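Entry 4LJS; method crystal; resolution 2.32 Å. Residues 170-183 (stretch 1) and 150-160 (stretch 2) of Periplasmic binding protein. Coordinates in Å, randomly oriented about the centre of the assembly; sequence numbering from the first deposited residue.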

# COMPACT_ATOMS: atom_id res chain seq x y z
N GLU A 170 -4.38 -13.93 12.39
CA GLU A 170 -3.20 -13.27 11.83
C GLU A 170 -3.53 -11.86 11.35
O GLU A 170 -2.75 -10.92 11.56
CB GLU A 170 -2.61 -14.12 10.70
CG GLU A 170 -2.00 -15.46 11.15
CD GLU A 170 -3.03 -16.58 11.32
OE1 GLU A 170 -4.25 -16.31 11.32
OE2 GLU A 170 -2.61 -17.76 11.46
N ALA A 171 -4.69 -11.70 10.72
CA ALA A 171 -5.12 -10.38 10.25
C ALA A 171 -5.30 -9.40 11.40
O ALA A 171 -4.84 -8.26 11.33
CB ALA A 171 -6.41 -10.50 9.44
N GLU A 172 -5.95 -9.85 12.47
CA GLU A 172 -6.20 -8.99 13.62
C GLU A 172 -4.93 -8.58 14.34
O GLU A 172 -4.81 -7.45 14.80
CB GLU A 172 -7.18 -9.65 14.60
CG GLU A 172 -8.63 -9.57 14.14
CD GLU A 172 -9.09 -8.14 13.85
OE1 GLU A 172 -9.75 -7.92 12.81
OE2 GLU A 172 -8.78 -7.23 14.67
N ARG A 173 -3.98 -9.50 14.44
CA ARG A 173 -2.70 -9.19 15.08
C ARG A 173 -1.97 -8.12 14.27
O ARG A 173 -1.45 -7.16 14.84
CB ARG A 173 -1.84 -10.44 15.21
CG ARG A 173 -0.45 -10.18 15.79
CD ARG A 173 0.41 -11.42 15.70
NE ARG A 173 0.28 -12.06 14.39
CZ ARG A 173 1.00 -11.74 13.32
NH1 ARG A 173 1.91 -10.78 13.38
NH2 ARG A 173 0.79 -12.38 12.18
N LEU A 174 -1.94 -8.28 12.95
CA LEU A 174 -1.27 -7.31 12.08
C LEU A 174 -1.91 -5.92 12.16
O LEU A 174 -1.23 -4.91 12.26
CB LEU A 174 -1.26 -7.80 10.64
CG LEU A 174 -0.42 -9.06 10.41
CD1 LEU A 174 -0.68 -9.62 9.03
CD2 LEU A 174 1.07 -8.77 10.62
N ILE A 175 -3.24 -5.89 12.12
CA ILE A 175 -3.99 -4.65 12.22
C ILE A 175 -3.76 -3.98 13.58
O ILE A 175 -3.52 -2.77 13.66
CB ILE A 175 -5.49 -4.93 12.01
CG1 ILE A 175 -5.77 -5.21 10.53
CG2 ILE A 175 -6.34 -3.79 12.54
CD1 ILE A 175 -7.11 -5.84 10.28
N GLN A 176 -3.84 -4.77 14.65
CA GLN A 176 -3.67 -4.25 15.99
C GLN A 176 -2.28 -3.65 16.22
O GLN A 176 -2.14 -2.64 16.90
CB GLN A 176 -3.94 -5.33 17.04
CG GLN A 176 -4.07 -4.78 18.45
CD GLN A 176 -4.01 -5.85 19.52
OE1 GLN A 176 -4.82 -5.87 20.45
NE2 GLN A 176 -3.04 -6.75 19.41
N GLU A 177 -1.26 -4.27 15.64
CA GLU A 177 0.11 -3.77 15.74
C GLU A 177 0.17 -2.34 15.20
O GLU A 177 0.75 -1.44 15.82
CB GLU A 177 1.06 -4.68 14.96
CG GLU A 177 2.45 -4.12 14.71
CD GLU A 177 3.37 -5.12 14.02
OE1 GLU A 177 2.86 -6.09 13.41
OE2 GLU A 177 4.61 -4.95 14.11
N MSE A 178 -0.43 -2.14 14.03
CA MSE A 178 -0.46 -0.84 13.38
C MSE A 178 -1.28 0.18 14.17
O MSE A 178 -0.84 1.31 14.40
CB MSE A 178 -0.99 -0.99 11.96
CG MSE A 178 -0.04 -1.75 11.05
SE MSE A 178 -0.61 -1.90 9.18
CE MSE A 178 -2.22 -2.92 9.40
N GLN A 179 -2.46 -0.23 14.61
CA GLN A 179 -3.34 0.66 15.36
C GLN A 179 -2.73 1.07 16.70
O GLN A 179 -2.83 2.24 17.10
CB GLN A 179 -4.70 0.01 15.58
CG GLN A 179 -5.49 -0.25 14.31
CD GLN A 179 -6.86 -0.84 14.62
OE1 GLN A 179 -7.03 -1.55 15.62
NE2 GLN A 179 -7.85 -0.54 13.78
N GLN A 180 -2.12 0.12 17.40
CA GLN A 180 -1.50 0.41 18.68
C GLN A 180 -0.32 1.36 18.53
O GLN A 180 -0.05 2.19 19.40
CB GLN A 180 -1.05 -0.88 19.37
CG GLN A 180 -2.19 -1.71 19.91
CD GLN A 180 -1.73 -2.98 20.60
OE1 GLN A 180 -0.54 -3.32 20.58
NE2 GLN A 180 -2.66 -3.69 21.21
N SER A 181 0.38 1.23 17.41
CA SER A 181 1.54 2.05 17.12
C SER A 181 1.14 3.51 16.90
O SER A 181 1.74 4.42 17.48
CB SER A 181 2.26 1.50 15.89
OG SER A 181 3.40 2.28 15.59
N VAL A 182 0.12 3.73 16.07
CA VAL A 182 -0.42 5.06 15.84
C VAL A 182 -0.88 5.70 17.15
O VAL A 182 -0.54 6.85 17.45
CB VAL A 182 -1.60 5.04 14.84
CG1 VAL A 182 -2.33 6.37 14.83
CG2 VAL A 182 -1.13 4.67 13.41
N ALA A 183 -1.64 4.95 17.95
CA ALA A 183 -2.23 5.47 19.17
C ALA A 183 -1.17 5.76 20.22
O ALA A 183 -1.28 6.72 20.98
CB ALA A 183 -3.27 4.51 19.72
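Stretch 2, residues 150-160: TMDMEYKYIRD

Stretch 2 packs on stretch 1 as one helix against another, nearly antiparallel, with an apolar seam flanked by a salt bridge. Residues 170-183 are helical throughout; in stretch 2, Thr-150 caps the helix that follows, its OG1 accepting a hydrogen bond from Met-153 N at 3.3 Å. The axes approach to 9.0 Å, and their N-to-C directions differ by 161°, so the chain that climbs past Ala-171, Ile-175 and Val-182 meets Arg-159, Tyr-155 and Met-151 in descending order.

The backbones come closest where the side chain is small: Ala-171 CA lies 5.6 Å from Arg-159 CA, and the Ala-171 methyl CB rests 3.8 Å from Ile-158 O. Next along the seam, Ile-175 sets CG1 4.0 Å from Ile-158 CG2 and lays its CG2 over one face of the Tyr-155 ring, 4.3 Å from Tyr-155 CD1. The long, flexible selenomethionine Met-178 brings CE to the edge of that ring, 3.5 Å from Tyr-155 CE1, and to 3.6 Å from Ile-158 CD1. Farther on, Val-182 CG2 meets CE of selenomethionine Met-151 at 3.9 Å.

At the more exposed margin, long polar side chains suit the reach: Arg-159 NE donates to Glu-172 OE1 at 2.8 Å, forming the salt bridge, while Ile-175 CD1 covers one guanidinium face.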

# COMPACT_ATOMS: atom_id res chain seq x y z
N THR A 150 -8.04 6.32 2.96
CA THR A 150 -7.80 6.28 4.40
C THR A 150 -7.06 5.03 4.87
O THR A 150 -6.99 4.02 4.15
CB THR A 150 -9.13 6.35 5.19
OG1 THR A 150 -9.93 5.20 4.90
CG2 THR A 150 -9.92 7.64 4.84
N MSE A 151 -6.53 5.10 6.09
CA MSE A 151 -5.92 3.94 6.74
C MSE A 151 -6.97 2.85 6.96
O MSE A 151 -6.69 1.66 6.81
CB MSE A 151 -5.27 4.34 8.07
CG MSE A 151 -4.13 5.33 7.92
SE MSE A 151 -3.18 5.67 9.58
CE MSE A 151 -2.32 3.94 9.76
N ASP A 152 -8.18 3.28 7.31
CA ASP A 152 -9.31 2.38 7.50
C ASP A 152 -9.54 1.43 6.32
O ASP A 152 -9.74 0.23 6.53
CB ASP A 152 -10.59 3.17 7.79
CG ASP A 152 -10.67 3.64 9.23
OD1 ASP A 152 -9.93 3.10 10.08
OD2 ASP A 152 -11.46 4.57 9.52
N MSE A 153 -9.50 1.95 5.10
CA MSE A 153 -9.67 1.10 3.92
C MSE A 153 -8.63 -0.01 3.88
O MSE A 153 -8.93 -1.13 3.48
CB MSE A 153 -9.59 1.90 2.63
CG MSE A 153 -10.76 2.82 2.42
SE MSE A 153 -10.40 4.00 0.91
CE MSE A 153 -12.02 5.10 1.05
N GLU A 154 -7.39 0.31 4.29
CA GLU A 154 -6.33 -0.69 4.31
C GLU A 154 -6.58 -1.75 5.38
O GLU A 154 -6.35 -2.94 5.14
CB GLU A 154 -4.95 -0.04 4.50
CG GLU A 154 -4.58 0.95 3.41
CD GLU A 154 -4.76 0.37 2.00
OE1 GLU A 154 -4.30 -0.77 1.75
OE2 GLU A 154 -5.35 1.06 1.15
N TYR A 155 -7.05 -1.32 6.55
CA TYR A 155 -7.39 -2.26 7.62
C TYR A 155 -8.46 -3.26 7.16
O TYR A 155 -8.32 -4.46 7.38
CB TYR A 155 -7.87 -1.52 8.87
CG TYR A 155 -6.80 -0.69 9.54
CD1 TYR A 155 -5.46 -1.04 9.42
CD2 TYR A 155 -7.12 0.42 10.31
CE1 TYR A 155 -4.47 -0.29 10.04
CE2 TYR A 155 -6.13 1.18 10.93
CZ TYR A 155 -4.81 0.81 10.79
OH TYR A 155 -3.80 1.54 11.39
N LYS A 156 -9.52 -2.75 6.54
CA LYS A 156 -10.61 -3.60 6.09
C LYS A 156 -10.11 -4.57 5.03
O LYS A 156 -10.50 -5.73 4.99
CB LYS A 156 -11.77 -2.76 5.53
CG LYS A 156 -12.76 -3.59 4.69
CD LYS A 156 -13.98 -2.78 4.24
CE LYS A 156 -14.87 -3.58 3.28
NZ LYS A 156 -14.25 -3.78 1.92
N TYR A 157 -9.22 -4.06 4.17
CA TYR A 157 -8.63 -4.85 3.10
C TYR A 157 -7.94 -6.06 3.71
O TYR A 157 -8.18 -7.20 3.30
CB TYR A 157 -7.61 -3.98 2.36
CG TYR A 157 -6.86 -4.67 1.23
CD1 TYR A 157 -7.41 -4.78 -0.04
CD2 TYR A 157 -5.57 -5.16 1.43
CE1 TYR A 157 -6.72 -5.37 -1.08
CE2 TYR A 157 -4.86 -5.77 0.40
CZ TYR A 157 -5.45 -5.87 -0.86
OH TYR A 157 -4.77 -6.46 -1.90
N ILE A 158 -7.11 -5.81 4.71
CA ILE A 158 -6.39 -6.88 5.40
C ILE A 158 -7.37 -7.84 6.07
O ILE A 158 -7.22 -9.06 6.00
CB ILE A 158 -5.41 -6.28 6.42
CG1 ILE A 158 -4.32 -5.50 5.68
CG2 ILE A 158 -4.79 -7.37 7.28
CD1 ILE A 158 -3.38 -4.73 6.56
N ARG A 159 -8.40 -7.28 6.69
CA ARG A 159 -9.40 -8.06 7.39
C ARG A 159 -10.20 -8.95 6.42
O ARG A 159 -10.49 -10.11 6.73
CB ARG A 159 -10.32 -7.11 8.16
CG ARG A 159 -11.30 -7.78 9.09
CD ARG A 159 -12.01 -6.73 9.95
NE ARG A 159 -11.20 -6.27 11.07
CZ ARG A 159 -10.83 -5.00 11.28
NH1 ARG A 159 -11.20 -4.06 10.43
NH2 ARG A 159 -10.10 -4.68 12.34
N ASP A 160 -10.56 -8.41 5.26
CA ASP A 160 -11.29 -9.17 4.24
C ASP A 160 -10.48 -10.36 3.74
O ASP A 160 -10.98 -11.47 3.63
CB ASP A 160 -11.66 -8.28 3.06
CG ASP A 160 -12.79 -7.33 3.36
OD1 ASP A 160 -13.55 -7.59 4.33
OD2 ASP A 160 -12.94 -6.33 2.62
O HOH W 1 -10.60 -1.80 12.29